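Local coordinates for lysyl oxidase (Pichia pastoris, PDB 1W7C), which probably oxidises primary amines, lysine side chains among them, to aldehydes with the help of a copper ion and a protein-derived topaquinone, at residues D489-Y494 with N596-N601; N493-L498 with V645-L650. One frame throughout, in Å; residues are numbered along the deposited sequence.

Interaction 1: residues D489-Y494 with N596-N601; sequences DHVLNY and NWARSN. With CU (copper (II) ion), chain C.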
ATOM      1  N   ASP A 489      10.850  -3.028 -16.627  1.00 13.68           N
ATOM      2  CA  ASP A 489       9.678  -2.340 -16.146  1.00 14.08           C
ATOM      3  C   ASP A 489       8.426  -3.112 -16.511  1.00 13.55           C
ATOM      4  O   ASP A 489       8.273  -3.560 -17.645  1.00 15.03           O
ATOM      5  CB  ASP A 489       9.548  -0.953 -16.789  1.00 14.42           C
ATOM      6  CG  ASP A 489      10.434   0.090 -16.161  1.00 14.31           C
ATOM      7  OD1 ASP A 489      10.900  -0.109 -15.008  1.00 15.15           O
ATOM      8  OD2 ASP A 489      10.706   1.125 -16.785  1.00 14.85           O
ATOM      9  N   HIS A 490       7.548  -3.268 -15.536  1.00 13.70           N
ATOM     10  CA  HIS A 490       6.151  -3.635 -15.749  1.00 13.70           C
ATOM     11  C   HIS A 490       5.354  -2.332 -15.692  1.00 14.35           C
ATOM     12  O   HIS A 490       5.516  -1.577 -14.733  1.00 15.52           O
ATOM     13  CB  HIS A 490       5.635  -4.522 -14.634  1.00 15.01           C
ATOM     14  CG  HIS A 490       6.333  -5.836 -14.517  1.00 16.88           C
ATOM     15  ND1 HIS A 490       5.934  -6.957 -15.208  1.00 19.23           N
ATOM     16  CD2 HIS A 490       7.341  -6.232 -13.694  1.00 19.04           C
ATOM     17  CE1 HIS A 490       6.690  -7.979 -14.847  1.00 19.91           C
ATOM     18  NE2 HIS A 490       7.561  -7.561 -13.935  1.00 20.25           N
ATOM     19  N   VAL A 491       4.486  -2.072 -16.668  1.00 12.64           N
ATOM     20  CA  VAL A 491       3.582  -0.929 -16.600  1.00 13.05           C
ATOM     21  C   VAL A 491       2.215  -1.362 -17.110  1.00 13.35           C
ATOM     22  O   VAL A 491       2.125  -2.089 -18.114  1.00 13.72           O
ATOM     23  CB  VAL A 491       4.076   0.337 -17.339  1.00 13.83           C
ATOM     24  CG1 VAL A 491       3.347   1.574 -16.804  1.00 15.04           C
ATOM     25  CG2 VAL A 491       5.575   0.512 -17.223  1.00 15.20           C
ATOM     26  N   LEU A 492       1.167  -0.969 -16.416  1.00 12.17           N
ATOM     27  CA  LEU A 492      -0.226  -1.383 -16.689  1.00 12.80           C
ATOM     28  C   LEU A 492      -1.039  -0.094 -16.829  1.00 12.60           C
ATOM     29  O   LEU A 492      -0.899   0.796 -15.997  1.00 14.22           O
ATOM     30  CB  LEU A 492      -0.834  -2.214 -15.535  1.00 15.79           C
ATOM     31  CG  LEU A 492      -0.285  -3.586 -15.290  1.00 18.85           C
ATOM     32  CD1 LEU A 492       0.972  -3.522 -14.458  1.00 20.88           C
ATOM     33  CD2 LEU A 492      -1.336  -4.470 -14.603  1.00 24.56           C
ATOM     34  N   ASN A 493      -1.916  -0.030 -17.825  1.00 12.94           N
ATOM     35  CA  ASN A 493      -2.802   1.108 -18.062  1.00 12.22           C
ATOM     36  C   ASN A 493      -4.230   0.703 -17.753  1.00 12.05           C
ATOM     37  O   ASN A 493      -4.700  -0.326 -18.237  1.00 13.24           O
ATOM     38  CB  ASN A 493      -2.718   1.567 -19.517  1.00 12.28           C
ATOM     39  CG  ASN A 493      -3.460   2.839 -19.771  1.00 13.91           C
ATOM     40  OD1 ASN A 493      -4.447   2.844 -20.512  1.00 13.65           O
ATOM     41  ND2 ASN A 493      -2.968   3.961 -19.211  1.00 13.86           N
ATOM     42  N   TYR A 494      -4.916   1.544 -16.976  1.00 12.40           N
ATOM     43  CA  TYR A 494      -6.337   1.383 -16.710  1.00 12.07           C
ATOM     44  C   TYR A 494      -7.122   2.578 -17.249  1.00 12.74           C
ATOM     45  O   TYR A 494      -6.809   3.726 -16.991  1.00 13.03           O
ATOM     46  CB  TYR A 494      -6.582   1.290 -15.211  1.00 13.41           C
ATOM     47  CG  TYR A 494      -6.034   0.038 -14.538  1.00 12.35           C
ATOM     48  CD1 TYR A 494      -4.695  -0.020 -14.175  1.00 12.97           C
ATOM     49  CD2 TYR A 494      -6.831  -1.045 -14.260  1.00 13.61           C
ATOM     50  CE1 TYR A 494      -4.181  -1.165 -13.575  1.00 13.75           C
ATOM     51  CE2 TYR A 494      -6.345  -2.160 -13.664  1.00 13.31           C
ATOM     52  CZ  TYR A 494      -5.009  -2.213 -13.312  1.00 13.41           C
ATOM     53  OH  TYR A 494      -4.511  -3.329 -12.668  1.00 15.97           O
ATOM     54  N   ASN A 596       2.544   4.609 -26.027  1.00 13.68           N
ATOM     55  CA  ASN A 596       2.852   5.983 -25.634  1.00 14.40           C
ATOM     56  C   ASN A 596       2.150   6.504 -24.372  1.00 13.51           C
ATOM     57  O   ASN A 596       2.448   7.561 -23.890  1.00 14.03           O
ATOM     58  CB  ASN A 596       2.594   6.917 -26.803  1.00 13.70           C
ATOM     59  CG  ASN A 596       3.615   6.796 -27.909  1.00 14.34           C
ATOM     60  OD1 ASN A 596       4.784   6.456 -27.654  1.00 16.71           O
ATOM     61  ND2 ASN A 596       3.211   7.185 -29.127  1.00 16.01           N
ATOM     62  N   TRP A 597       1.217   5.719 -23.833  1.00 13.28           N
ATOM     63  CA  TRP A 597       0.560   5.980 -22.562  1.00 13.21           C
ATOM     64  C   TRP A 597       1.445   5.708 -21.350  1.00 12.83           C
ATOM     65  O   TRP A 597       1.102   6.141 -20.260  1.00 13.38           O
ATOM     66  CB  TRP A 597      -0.696   5.065 -22.444  1.00 13.00           C
ATOM     67  CG  TRP A 597      -0.392   3.617 -22.618  1.00 13.52           C
ATOM     68  CD1 TRP A 597      -0.388   2.949 -23.800  1.00 13.93           C
ATOM     69  CD2 TRP A 597       0.157   2.745 -21.658  1.00 12.68           C
ATOM     70  NE1 TRP A 597       0.086   1.683 -23.619  1.00 14.19           N
ATOM     71  CE2 TRP A 597       0.425   1.533 -22.300  1.00 13.76           C
ATOM     72  CE3 TRP A 597       0.388   2.832 -20.275  1.00 13.25           C
ATOM     73  CZ2 TRP A 597       0.931   0.427 -21.624  1.00 14.20           C
ATOM     74  CZ3 TRP A 597       0.865   1.707 -19.606  1.00 13.96           C
ATOM     75  CH2 TRP A 597       1.126   0.533 -20.283  1.00 14.68           C
ATOM     76  N   ALA A 598       2.574   5.011 -21.538  1.00 13.35           N
ATOM     77  CA  ALA A 598       3.320   4.440 -20.404  1.00 13.16           C
ATOM     78  C   ALA A 598       4.422   5.348 -19.845  1.00 12.75           C
ATOM     79  O   ALA A 598       5.177   4.942 -18.996  1.00 13.92           O
ATOM     80  CB  ALA A 598       3.870   3.089 -20.778  1.00 14.34           C
ATOM     81  N   ARG A 599       4.426   6.606 -20.273  1.00 13.14           N
ATOM     82  CA  ARG A 599       5.506   7.544 -20.028  1.00 13.76           C
ATOM     83  C   ARG A 599       5.274   8.550 -18.896  1.00 14.36           C
ATOM     84  O   ARG A 599       6.221   9.247 -18.529  1.00 14.11           O
ATOM     85  CB  ARG A 599       5.806   8.330 -21.304  1.00 13.90           C
ATOM     86  CG  ARG A 599       4.616   9.109 -21.878  1.00 14.56           C
ATOM     87  CD  ARG A 599       4.919   9.715 -23.220  1.00 14.99           C
ATOM     88  NE  ARG A 599       3.710  10.263 -23.864  1.00 15.15           N
ATOM     89  CZ  ARG A 599       3.247  11.473 -23.648  1.00 15.71           C
ATOM     90  NH1 ARG A 599       3.876  12.328 -22.865  1.00 16.55           N
ATOM     91  NH2 ARG A 599       2.165  11.859 -24.285  1.00 15.91           N
ATOM     92  N   SER A 600       4.046   8.578 -18.358  1.00 13.15           N
ATOM     93  CA  SER A 600       3.688   9.430 -17.229  1.00 12.79           C
ATOM     94  C   SER A 600       2.822   8.605 -16.313  1.00 12.29           C
ATOM     95  O   SER A 600       2.385   7.526 -16.677  1.00 13.56           O
ATOM     96  CB  SER A 600       2.923  10.669 -17.704  1.00 14.21           C
ATOM     97  OG  SER A 600       3.753  11.368 -18.629  1.00 15.09           O
ATOM     98  N   ASN A 601       2.540   9.108 -15.115  1.00 12.39           N
ATOM     99  CA  ASN A 601       1.682   8.353 -14.198  1.00 12.49           C
ATOM    100  C   ASN A 601       0.210   8.246 -14.624  1.00 12.40           C
ATOM    101  O   ASN A 601      -0.436   7.235 -14.391  1.00 13.05           O
ATOM    102  CB  ASN A 601       1.748   8.917 -12.778  1.00 12.64           C
ATOM    103  CG  ASN A 601       3.096   8.789 -12.128  1.00 13.82           C
ATOM    104  OD1 ASN A 601       3.627   9.790 -11.610  1.00 15.71           O
ATOM    105  ND2 ASN A 601       3.641   7.598 -12.096  1.00 14.78           N
TER
HETATM  106 CU    CU C 801       9.148  -8.534 -13.156  1.00 20.69          CU
HETATM  107  O   HOH W   1       8.938 -10.639 -13.784  1.00 33.71           O
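A buried loop-on-strand contact joins the indole of Trp597 to Val491 and Asn493. The tryptophan belongs to the loop before strand 602-606. Its partners lie on strand 488-498. No hydrogen bond crosses the interface. The main interaction is a CH-pi contact: Asn493 CB sits 3.7 Å from the centroid of the six-membered ring of Trp597, 21° off the normal. It lies toward the rim, with its closest approach to Trp597 CE3 at 3.4 Å. Ala598 CB lies over the opposite face of the indole, also toward the rim, so the ring is held between its own neighbour and the strand. Trp597 CG stands between the backbone N and the carbonyl carbon (chi1 55°), and from there the indole extends between these two CB atoms. Val491 meets the far end of the ring. Its CG1 touches Trp597 CZ3 at 3.7 Å, and its carbonyl O approaches Trp597 CH2 at the ring edge at 3.5 Å. Val491 CG1 also reaches Ala598 CB at 4.3 Å. The strand is part of the beta-sandwich of the copper amine oxidase catalytic domain. Asn493 and Val491 point to the loop, while His490 binds copper through NE2 at 2.0 Å. His488 and His654 are the other histidine ligands. An alanine in place of Trp597 would probably open a gap beside Val491 and leave Asn493 CB without the ring face it rests on. The polar groups find partners beyond the contact. Trp597 NE1 bonds to Gln595 OE1, and the Asn493 amide bonds to Asn649 and Ser614.

Interaction 2: residues N493-L498 with V645-L650; sequences NYKVDL and VAWVNL. With CA (calcium ion), chain D.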
ATOM      1  N   ASN A 493      -1.916  -0.030 -17.825  1.00 12.94           N
ATOM      2  CA  ASN A 493      -2.802   1.108 -18.062  1.00 12.22           C
ATOM      3  C   ASN A 493      -4.230   0.703 -17.753  1.00 12.05           C
ATOM      4  O   ASN A 493      -4.700  -0.326 -18.237  1.00 13.24           O
ATOM      5  CB  ASN A 493      -2.718   1.567 -19.517  1.00 12.28           C
ATOM      6  CG  ASN A 493      -3.460   2.839 -19.771  1.00 13.91           C
ATOM      7  OD1 ASN A 493      -4.447   2.844 -20.512  1.00 13.65           O
ATOM      8  ND2 ASN A 493      -2.968   3.961 -19.211  1.00 13.86           N
ATOM      9  N   TYR A 494      -4.916   1.544 -16.976  1.00 12.40           N
ATOM     10  CA  TYR A 494      -6.337   1.383 -16.710  1.00 12.07           C
ATOM     11  C   TYR A 494      -7.122   2.578 -17.249  1.00 12.74           C
ATOM     12  O   TYR A 494      -6.809   3.726 -16.991  1.00 13.03           O
ATOM     13  CB  TYR A 494      -6.582   1.290 -15.211  1.00 13.41           C
ATOM     14  CG  TYR A 494      -6.034   0.038 -14.538  1.00 12.35           C
ATOM     15  CD1 TYR A 494      -4.695  -0.020 -14.175  1.00 12.97           C
ATOM     16  CD2 TYR A 494      -6.831  -1.045 -14.260  1.00 13.61           C
ATOM     17  CE1 TYR A 494      -4.181  -1.165 -13.575  1.00 13.75           C
ATOM     18  CE2 TYR A 494      -6.345  -2.160 -13.664  1.00 13.31           C
ATOM     19  CZ  TYR A 494      -5.009  -2.213 -13.312  1.00 13.41           C
ATOM     20  OH  TYR A 494      -4.511  -3.329 -12.668  1.00 15.97           O
ATOM     21  N   LYS A 495      -8.193   2.280 -17.975  1.00 12.64           N
ATOM     22  CA  LYS A 495      -9.163   3.288 -18.385  1.00 12.16           C
ATOM     23  C   LYS A 495     -10.160   3.457 -17.246  1.00 11.95           C
ATOM     24  O   LYS A 495     -10.870   2.502 -16.894  1.00 13.51           O
ATOM     25  CB  LYS A 495      -9.870   2.855 -19.658  1.00 13.15           C
ATOM     26  CG  LYS A 495     -10.773   3.904 -20.249  1.00 14.15           C
ATOM     27  CD  LYS A 495     -11.534   3.322 -21.438  1.00 15.35           C
ATOM     28  CE  LYS A 495     -12.384   4.371 -22.176  1.00 15.04           C
ATOM     29  NZ  LYS A 495     -13.205   3.682 -23.234  1.00 14.67           N
ATOM     30  N   VAL A 496     -10.181   4.636 -16.633  1.00 12.50           N
ATOM     31  CA  VAL A 496     -11.014   4.912 -15.480  1.00 12.85           C
ATOM     32  C   VAL A 496     -11.959   6.041 -15.879  1.00 12.45           C
ATOM     33  O   VAL A 496     -11.648   7.238 -15.741  1.00 13.43           O
ATOM     34  CB  VAL A 496     -10.146   5.319 -14.246  1.00 13.57           C
ATOM     35  CG1 VAL A 496     -11.005   5.513 -13.019  1.00 14.38           C
ATOM     36  CG2 VAL A 496      -9.051   4.293 -13.947  1.00 13.75           C
ATOM     37  N   ASP A 497     -13.114   5.670 -16.403  1.00 12.97           N
ATOM     38  CA  ASP A 497     -14.073   6.644 -16.890  1.00 13.68           C
ATOM     39  C   ASP A 497     -15.026   6.987 -15.749  1.00 13.91           C
ATOM     40  O   ASP A 497     -16.192   6.599 -15.698  1.00 14.35           O
ATOM     41  CB  ASP A 497     -14.783   6.123 -18.130  1.00 13.88           C
ATOM     42  CG  ASP A 497     -15.749   7.092 -18.706  1.00 14.55           C
ATOM     43  OD1 ASP A 497     -15.735   8.305 -18.298  1.00 13.85           O
ATOM     44  OD2 ASP A 497     -16.539   6.708 -19.611  1.00 15.19           O
ATOM     45  N   LEU A 498     -14.502   7.796 -14.840  1.00 14.16           N
ATOM     46  CA  LEU A 498     -15.266   8.384 -13.742  1.00 13.39           C
ATOM     47  C   LEU A 498     -16.292   9.324 -14.362  1.00 13.46           C
ATOM     48  O   LEU A 498     -15.932  10.117 -15.235  1.00 12.86           O
ATOM     49  CB  LEU A 498     -14.325   9.171 -12.785  1.00 14.21           C
ATOM     50  CG  LEU A 498     -13.654   8.293 -11.721  1.00 14.48           C
ATOM     51  CD1 LEU A 498     -12.302   8.915 -11.315  1.00 16.10           C
ATOM     52  CD2 LEU A 498     -14.538   8.126 -10.520  1.00 14.56           C
ATOM     53  N   VAL A 645     -12.031  11.166 -19.028  1.00 13.41           N
ATOM     54  CA  VAL A 645     -11.532   9.822 -18.753  1.00 13.62           C
ATOM     55  C   VAL A 645     -10.110   9.977 -18.172  1.00 12.29           C
ATOM     56  O   VAL A 645      -9.301  10.767 -18.683  1.00 13.91           O
ATOM     57  CB  VAL A 645     -11.421   8.982 -20.061  1.00 14.29           C
ATOM     58  CG1 VAL A 645     -10.836   7.612 -19.806  1.00 14.90           C
ATOM     59  CG2 VAL A 645     -12.750   8.915 -20.756  1.00 14.80           C
ATOM     60  N   ALA A 646      -9.847   9.252 -17.075  1.00 13.29           N
ATOM     61  CA  ALA A 646      -8.495   9.169 -16.537  1.00 13.42           C
ATOM     62  C   ALA A 646      -7.907   7.832 -16.962  1.00 12.46           C
ATOM     63  O   ALA A 646      -8.481   6.806 -16.775  1.00 16.07           O
ATOM     64  CB  ALA A 646      -8.487   9.297 -15.024  1.00 14.13           C
ATOM     65  N   TRP A 647      -6.712   7.909 -17.528  1.00 13.19           N
ATOM     66  CA  TRP A 647      -5.952   6.714 -17.941  1.00 13.24           C
ATOM     67  C   TRP A 647      -4.816   6.642 -16.912  1.00 11.17           C
ATOM     68  O   TRP A 647      -3.894   7.475 -16.946  1.00 13.77           O
ATOM     69  CB  TRP A 647      -5.412   6.912 -19.383  1.00 13.56           C
ATOM     70  CG  TRP A 647      -6.469   7.231 -20.404  1.00 13.84           C
ATOM     71  CD1 TRP A 647      -6.904   8.461 -20.694  1.00 13.96           C
ATOM     72  CD2 TRP A 647      -7.170   6.329 -21.300  1.00 13.52           C
ATOM     73  NE1 TRP A 647      -7.879   8.402 -21.658  1.00 15.03           N
ATOM     74  CE2 TRP A 647      -8.061   7.106 -22.053  1.00 13.78           C
ATOM     75  CE3 TRP A 647      -7.173   4.945 -21.486  1.00 14.34           C
ATOM     76  CZ2 TRP A 647      -8.897   6.569 -23.033  1.00 14.60           C
ATOM     77  CZ3 TRP A 647      -8.000   4.395 -22.460  1.00 14.02           C
ATOM     78  CH2 TRP A 647      -8.874   5.210 -23.218  1.00 14.65           C
ATOM     79  N   VAL A 648      -4.946   5.679 -15.988  1.00 12.30           N
ATOM     80  CA  VAL A 648      -4.145   5.605 -14.795  1.00 12.22           C
ATOM     81  C   VAL A 648      -3.186   4.445 -14.886  1.00 12.76           C
ATOM     82  O   VAL A 648      -3.585   3.333 -15.195  1.00 12.86           O
ATOM     83  CB  VAL A 648      -5.021   5.457 -13.527  1.00 13.40           C
ATOM     84  CG1 VAL A 648      -4.147   5.442 -12.325  1.00 13.19           C
ATOM     85  CG2 VAL A 648      -6.052   6.579 -13.461  1.00 15.54           C
ATOM     86  N   ASN A 649      -1.896   4.699 -14.653  1.00 12.35           N
ATOM     87  CA  ASN A 649      -0.888   3.668 -14.713  1.00 12.60           C
ATOM     88  C   ASN A 649      -0.426   3.162 -13.353  1.00 12.02           C
ATOM     89  O   ASN A 649      -0.300   3.923 -12.383  1.00 13.05           O
ATOM     90  CB  ASN A 649       0.336   4.155 -15.491  1.00 12.30           C
ATOM     91  CG  ASN A 649       0.007   4.460 -16.911  1.00 13.20           C
ATOM     92  OD1 ASN A 649      -0.838   3.780 -17.518  1.00 14.57           O
ATOM     93  ND2 ASN A 649       0.654   5.491 -17.462  1.00 14.01           N
ATOM     94  N   LEU A 650      -0.155   1.862 -13.319  1.00 12.30           N
ATOM     95  CA  LEU A 650       0.533   1.183 -12.213  1.00 12.38           C
ATOM     96  C   LEU A 650       1.767   0.541 -12.771  1.00 12.14           C
ATOM     97  O   LEU A 650       1.784   0.076 -13.904  1.00 14.34           O
ATOM     98  CB  LEU A 650      -0.392   0.123 -11.615  1.00 13.33           C
ATOM     99  CG  LEU A 650      -1.613   0.629 -10.853  1.00 13.05           C
ATOM    100  CD1 LEU A 650      -2.392  -0.502 -10.276  1.00 13.55           C
ATOM    101  CD2 LEU A 650      -1.211   1.611  -9.774  1.00 13.61           C
TER
HETATM  102 CA    CA D 802     -16.227  10.397 -17.546  1.00 13.64          CA
HETATM  103  O   HOH W   2     -16.669  12.619 -16.686  1.00 13.86           O
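Tyr494 and Val496 pair with Val648 and Ala646 in an antiparallel beta ladder inside the beta-sandwich of the catalytic domain. Both are hydrogen-bonded pairs, each closed by two backbone bonds. The shortest of the four runs from Val496 N to Ala646 O at 2.8 Å. The non-hydrogen-bonded pairs Asn493-Asn649 and Lys495-Trp647 alternate with them. The short strand axes run at 152° to each other. One side-chain bond joins the ladder: Asn493 ND2 donates to Asn649 OD1 at 2.7 Å. It is almost straight (177°), and the acceptor lies in the amide plane of Asn493.

Lys495, Val645 and Asn493 all meet the Trp647 indole. Lys495 CG lies over one face of the indole, 3.9 Å from the centroid of the six-membered ring, in a CH-pi contact. The lysine chain is extended and runs beside the indole, with CD and CE near Trp647 CH2. Its ammonium group goes on to a salt bridge with Glu334. Val645 CG1 lies over the same indole face. At the ring edge Asn493 OD1 comes to 3.6 Å from Trp647 CE3, the amide plane only 10° from that of the indole. This oxygen is hydrogen-bonded to Ser614.

Apolar contacts fill the other side. Val496 CG2 meets Val648 CG2 at 3.8 Å, and Tyr494 CE1 meets Leu650 CD1. Phe673 of strand 670-678 packs on both valines.

The ladder ends at a calcium site, where Asp499, Asp643, Ile644 and a water supply the remaining ligands. Here Asp497 OD1 binds calcium at 2.3 Å and Leu498 O at 2.4 Å.

Interactions 1 and 2 share Asn493 and Tyr494 on strand 488-498, and their centres lie about 10 Å apart. Asn493 takes part in both. Asn649 ND2 in turn probably bonds to Ser600 O at 2.8 Å, tying loop 596-601 to 645-650. Leu492 N to Leu650 O, also 2.8 Å, continues the ladder of interaction 2 into 489-494. The two strands span two metal sites. Toward one end His488, His490 and His654 bind copper, beside the topaquinone formed from Tyr438. Toward the other lies calcium, about 32 Å from the copper ion.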